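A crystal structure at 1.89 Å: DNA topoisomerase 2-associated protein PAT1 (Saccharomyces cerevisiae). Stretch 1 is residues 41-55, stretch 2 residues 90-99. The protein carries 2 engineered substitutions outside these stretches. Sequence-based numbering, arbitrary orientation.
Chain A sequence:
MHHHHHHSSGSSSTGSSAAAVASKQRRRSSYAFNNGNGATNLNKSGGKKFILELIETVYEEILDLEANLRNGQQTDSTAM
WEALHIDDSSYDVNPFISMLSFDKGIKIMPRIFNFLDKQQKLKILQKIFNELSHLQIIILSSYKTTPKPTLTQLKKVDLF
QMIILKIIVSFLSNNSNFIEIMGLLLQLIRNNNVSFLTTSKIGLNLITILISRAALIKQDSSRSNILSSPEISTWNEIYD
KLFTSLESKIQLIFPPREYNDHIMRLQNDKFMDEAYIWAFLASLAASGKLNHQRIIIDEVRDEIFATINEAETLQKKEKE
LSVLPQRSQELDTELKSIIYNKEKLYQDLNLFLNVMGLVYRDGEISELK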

# COMPACT_ATOMS: atom_id res chain seq x y z
N ASN A 41 -4.80 -9.35 19.35
CA ASN A 41 -4.16 -10.16 20.39
C ASN A 41 -3.89 -11.60 19.92
O ASN A 41 -4.70 -12.18 19.20
CB ASN A 41 -5.01 -10.17 21.66
CG ASN A 41 -4.31 -9.60 22.88
OD1 ASN A 41 -3.32 -10.14 23.38
ND2 ASN A 41 -4.84 -8.50 23.40
N LEU A 42 -2.74 -12.16 20.35
CA LEU A 42 -2.30 -13.52 20.04
C LEU A 42 -3.17 -14.58 20.73
O LEU A 42 -3.30 -15.69 20.22
CB LEU A 42 -0.83 -13.72 20.45
CG LEU A 42 0.18 -13.94 19.33
CD1 LEU A 42 1.59 -13.73 19.84
CD2 LEU A 42 0.05 -15.32 18.73
N ASN A 43 -3.73 -14.23 21.90
CA ASN A 43 -4.59 -15.11 22.70
C ASN A 43 -5.97 -15.32 22.05
O ASN A 43 -6.61 -16.34 22.30
CB ASN A 43 -4.70 -14.59 24.14
CG ASN A 43 -3.35 -14.44 24.81
OD1 ASN A 43 -2.62 -13.46 24.59
ND2 ASN A 43 -2.98 -15.42 25.62
N LYS A 44 -6.38 -14.37 21.18
CA LYS A 44 -7.62 -14.41 20.40
C LYS A 44 -7.54 -15.43 19.24
O LYS A 44 -8.50 -15.57 18.47
CB LYS A 44 -7.97 -13.01 19.88
CG LYS A 44 -8.88 -12.21 20.81
CD LYS A 44 -9.60 -11.09 20.07
CE LYS A 44 -10.76 -10.54 20.87
NZ LYS A 44 -11.63 -9.67 20.04
N SER A 45 -6.39 -16.13 19.11
CA SER A 45 -6.11 -17.14 18.09
C SER A 45 -5.56 -18.46 18.65
O SER A 45 -5.39 -19.42 17.89
CB SER A 45 -5.16 -16.58 17.03
OG SER A 45 -3.92 -16.23 17.61
N GLY A 46 -5.32 -18.51 19.97
CA GLY A 46 -4.83 -19.70 20.65
C GLY A 46 -3.57 -19.55 21.48
O GLY A 46 -3.16 -20.50 22.15
N GLY A 47 -2.94 -18.38 21.42
CA GLY A 47 -1.71 -18.08 22.15
C GLY A 47 -0.44 -18.18 21.33
O GLY A 47 -0.44 -18.80 20.25
N LYS A 48 0.65 -17.58 21.84
CA LYS A 48 1.98 -17.52 21.22
C LYS A 48 2.60 -18.89 20.94
O LYS A 48 3.10 -19.11 19.84
CB LYS A 48 2.94 -16.64 22.04
CG LYS A 48 4.21 -16.26 21.30
CD LYS A 48 5.13 -15.40 22.15
CE LYS A 48 6.36 -14.99 21.39
NZ LYS A 48 7.19 -14.05 22.18
N LYS A 49 2.57 -19.81 21.94
CA LYS A 49 3.15 -21.15 21.80
C LYS A 49 2.40 -22.02 20.77
O LYS A 49 3.03 -22.84 20.10
CB LYS A 49 3.27 -21.86 23.16
CG LYS A 49 4.46 -21.35 23.98
CD LYS A 49 4.55 -22.01 25.34
CE LYS A 49 5.58 -21.32 26.21
NZ LYS A 49 5.72 -21.98 27.53
N PHE A 50 1.08 -21.81 20.64
CA PHE A 50 0.25 -22.54 19.68
C PHE A 50 0.53 -22.09 18.24
O PHE A 50 0.68 -22.93 17.35
CB PHE A 50 -1.25 -22.40 20.04
CG PHE A 50 -2.22 -22.86 18.98
CD1 PHE A 50 -2.37 -24.21 18.68
CD2 PHE A 50 -3.01 -21.94 18.30
CE1 PHE A 50 -3.26 -24.62 17.69
CE2 PHE A 50 -3.90 -22.36 17.31
CZ PHE A 50 -4.03 -23.70 17.01
N ILE A 51 0.64 -20.76 18.01
CA ILE A 51 0.92 -20.16 16.70
C ILE A 51 2.36 -20.53 16.24
O ILE A 51 2.54 -20.96 15.09
CB ILE A 51 0.59 -18.64 16.67
CG1 ILE A 51 -0.92 -18.35 16.93
CG2 ILE A 51 1.07 -17.96 15.38
CD1 ILE A 51 -2.00 -18.99 15.96
N LEU A 52 3.35 -20.43 17.16
CA LEU A 52 4.74 -20.81 16.88
C LEU A 52 4.86 -22.28 16.51
O LEU A 52 5.66 -22.63 15.64
CB LEU A 52 5.70 -20.43 18.03
CG LEU A 52 5.95 -18.92 18.23
CD1 LEU A 52 6.72 -18.67 19.50
CD2 LEU A 52 6.65 -18.29 17.04
N GLU A 53 4.01 -23.14 17.13
CA GLU A 53 3.93 -24.57 16.84
C GLU A 53 3.34 -24.78 15.44
O GLU A 53 3.84 -25.63 14.70
CB GLU A 53 3.09 -25.31 17.90
CG GLU A 53 3.14 -26.82 17.79
CD GLU A 53 2.06 -27.58 18.54
OE1 GLU A 53 0.86 -27.29 18.30
OE2 GLU A 53 2.40 -28.49 19.32
N LEU A 54 2.29 -24.00 15.08
CA LEU A 54 1.66 -24.08 13.77
C LEU A 54 2.63 -23.73 12.65
O LEU A 54 2.64 -24.40 11.63
CB LEU A 54 0.40 -23.20 13.67
CG LEU A 54 -0.85 -23.62 14.47
CD1 LEU A 54 -2.06 -22.81 14.03
CD2 LEU A 54 -1.15 -25.13 14.33
N ILE A 55 3.47 -22.68 12.86
CA ILE A 55 4.49 -22.23 11.92
C ILE A 55 5.51 -23.37 11.67
O ILE A 55 5.79 -23.66 10.51
CB ILE A 55 5.16 -20.88 12.35
CG1 ILE A 55 4.13 -19.73 12.34
CG2 ILE A 55 6.36 -20.52 11.44
CD1 ILE A 55 4.52 -18.45 13.08
N SER A 90 -12.97 -21.36 14.55
CA SER A 90 -12.92 -21.68 15.98
C SER A 90 -12.44 -20.55 16.90
O SER A 90 -12.77 -20.55 18.09
CB SER A 90 -12.06 -22.92 16.21
OG SER A 90 -12.55 -24.03 15.48
N TYR A 91 -11.66 -19.60 16.36
CA TYR A 91 -11.07 -18.49 17.12
C TYR A 91 -11.56 -17.11 16.65
O TYR A 91 -11.97 -16.96 15.50
CB TYR A 91 -9.53 -18.55 17.04
CG TYR A 91 -8.93 -19.87 17.50
CD1 TYR A 91 -8.71 -20.90 16.59
CD2 TYR A 91 -8.56 -20.07 18.82
CE1 TYR A 91 -8.14 -22.11 17.00
CE2 TYR A 91 -7.98 -21.27 19.24
CZ TYR A 91 -7.77 -22.29 18.32
OH TYR A 91 -7.20 -23.47 18.73
N ASP A 92 -11.49 -16.11 17.56
CA ASP A 92 -11.86 -14.71 17.30
C ASP A 92 -11.01 -14.11 16.17
O ASP A 92 -11.53 -13.35 15.35
CB ASP A 92 -11.75 -13.87 18.58
CG ASP A 92 -12.78 -14.21 19.64
OD1 ASP A 92 -13.98 -13.91 19.43
OD2 ASP A 92 -12.39 -14.76 20.70
N VAL A 93 -9.71 -14.47 16.12
CA VAL A 93 -8.75 -14.09 15.09
C VAL A 93 -8.23 -15.41 14.49
O VAL A 93 -7.70 -16.25 15.23
CB VAL A 93 -7.60 -13.18 15.62
CG1 VAL A 93 -6.54 -12.93 14.55
CG2 VAL A 93 -8.15 -11.86 16.15
N ASN A 94 -8.43 -15.61 13.18
CA ASN A 94 -8.03 -16.83 12.46
C ASN A 94 -6.53 -17.18 12.67
O ASN A 94 -5.68 -16.28 12.60
CB ASN A 94 -8.38 -16.69 10.97
CG ASN A 94 -8.06 -17.90 10.13
OD1 ASN A 94 -6.96 -18.03 9.60
ND2 ASN A 94 -9.02 -18.80 9.98
N PRO A 95 -6.18 -18.47 12.96
CA PRO A 95 -4.76 -18.82 13.19
C PRO A 95 -3.79 -18.42 12.07
O PRO A 95 -2.63 -18.12 12.36
CB PRO A 95 -4.79 -20.33 13.41
CG PRO A 95 -6.18 -20.61 13.90
CD PRO A 95 -7.05 -19.65 13.13
N PHE A 96 -4.26 -18.39 10.80
CA PHE A 96 -3.43 -17.98 9.66
C PHE A 96 -3.04 -16.49 9.79
O PHE A 96 -1.88 -16.15 9.53
CB PHE A 96 -4.10 -18.27 8.31
CG PHE A 96 -3.30 -17.81 7.12
CD1 PHE A 96 -2.21 -18.55 6.66
CD2 PHE A 96 -3.61 -16.62 6.46
CE1 PHE A 96 -1.46 -18.12 5.56
CE2 PHE A 96 -2.86 -16.19 5.37
CZ PHE A 96 -1.79 -16.95 4.92
N ILE A 97 -4.00 -15.63 10.18
CA ILE A 97 -3.81 -14.19 10.39
C ILE A 97 -2.76 -13.96 11.48
O ILE A 97 -1.88 -13.12 11.29
CB ILE A 97 -5.17 -13.45 10.65
CG1 ILE A 97 -6.11 -13.51 9.41
CG2 ILE A 97 -4.99 -12.00 11.17
CD1 ILE A 97 -5.67 -12.67 8.15
N SER A 98 -2.82 -14.72 12.58
CA SER A 98 -1.83 -14.61 13.66
C SER A 98 -0.43 -15.09 13.26
O SER A 98 0.55 -14.49 13.71
CB SER A 98 -2.31 -15.34 14.91
OG SER A 98 -3.21 -14.49 15.62
N MET A 99 -0.34 -16.12 12.37
CA MET A 99 0.93 -16.64 11.84
C MET A 99 1.70 -15.55 11.08
O MET A 99 2.93 -15.54 11.08
CB MET A 99 0.71 -17.89 10.96
CG MET A 99 0.50 -19.16 11.78
SD MET A 99 0.70 -20.72 10.85
CE MET A 99 -0.87 -20.83 10.05

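The start of one helix, from 48, and helix 95-99 cross almost at right angles (85°), their axes 9.7 Å apart at closest approach, and the loops leading into them run alongside each other, burying 650 Å² in all.

Polar bonding centres on the first loop, which meets the second loop and, through Ser98, the second helix. Val93 N donates to Lys44 O (2.9 Å, 159°), a nearly straight backbone bond that fixes one loop against the other. Beside it, the aliphatic part of Lys44 lies along Asp92, CD to CB 3.8 Å, so this lysine contributes methylenes here rather than charge. Deeper in, hydroxyls form a relay: Ser98 OG donates to Ser45 OG (2.7 Å), which donates to Leu42 O (2.7 Å). Each buried hydroxyl thus finds an acceptor, and the relay ties the second helix to the first loop. Ser45 O has no hydrogen-bonding partner; it sits over one face of the Tyr91 ring, 3.4 Å from CD2.

Apolar packing lies between the two helices. Ile51, Leu54 and Ile55 converge on Met99: Ile51 CG2 and Ile55 CG1 approach its CG at 3.8 and 3.7 Å, and Leu54 CB its SD at 3.8 Å. Pro95 fills the neighbouring space, its CB 3.7 Å from Leu54 CD1.

Aromatics close the margin: the Phe50 and Tyr91 rings meet obliquely, planes at 35°.

Gly46, with phi 126°, adopts backbone angles that call for glycine.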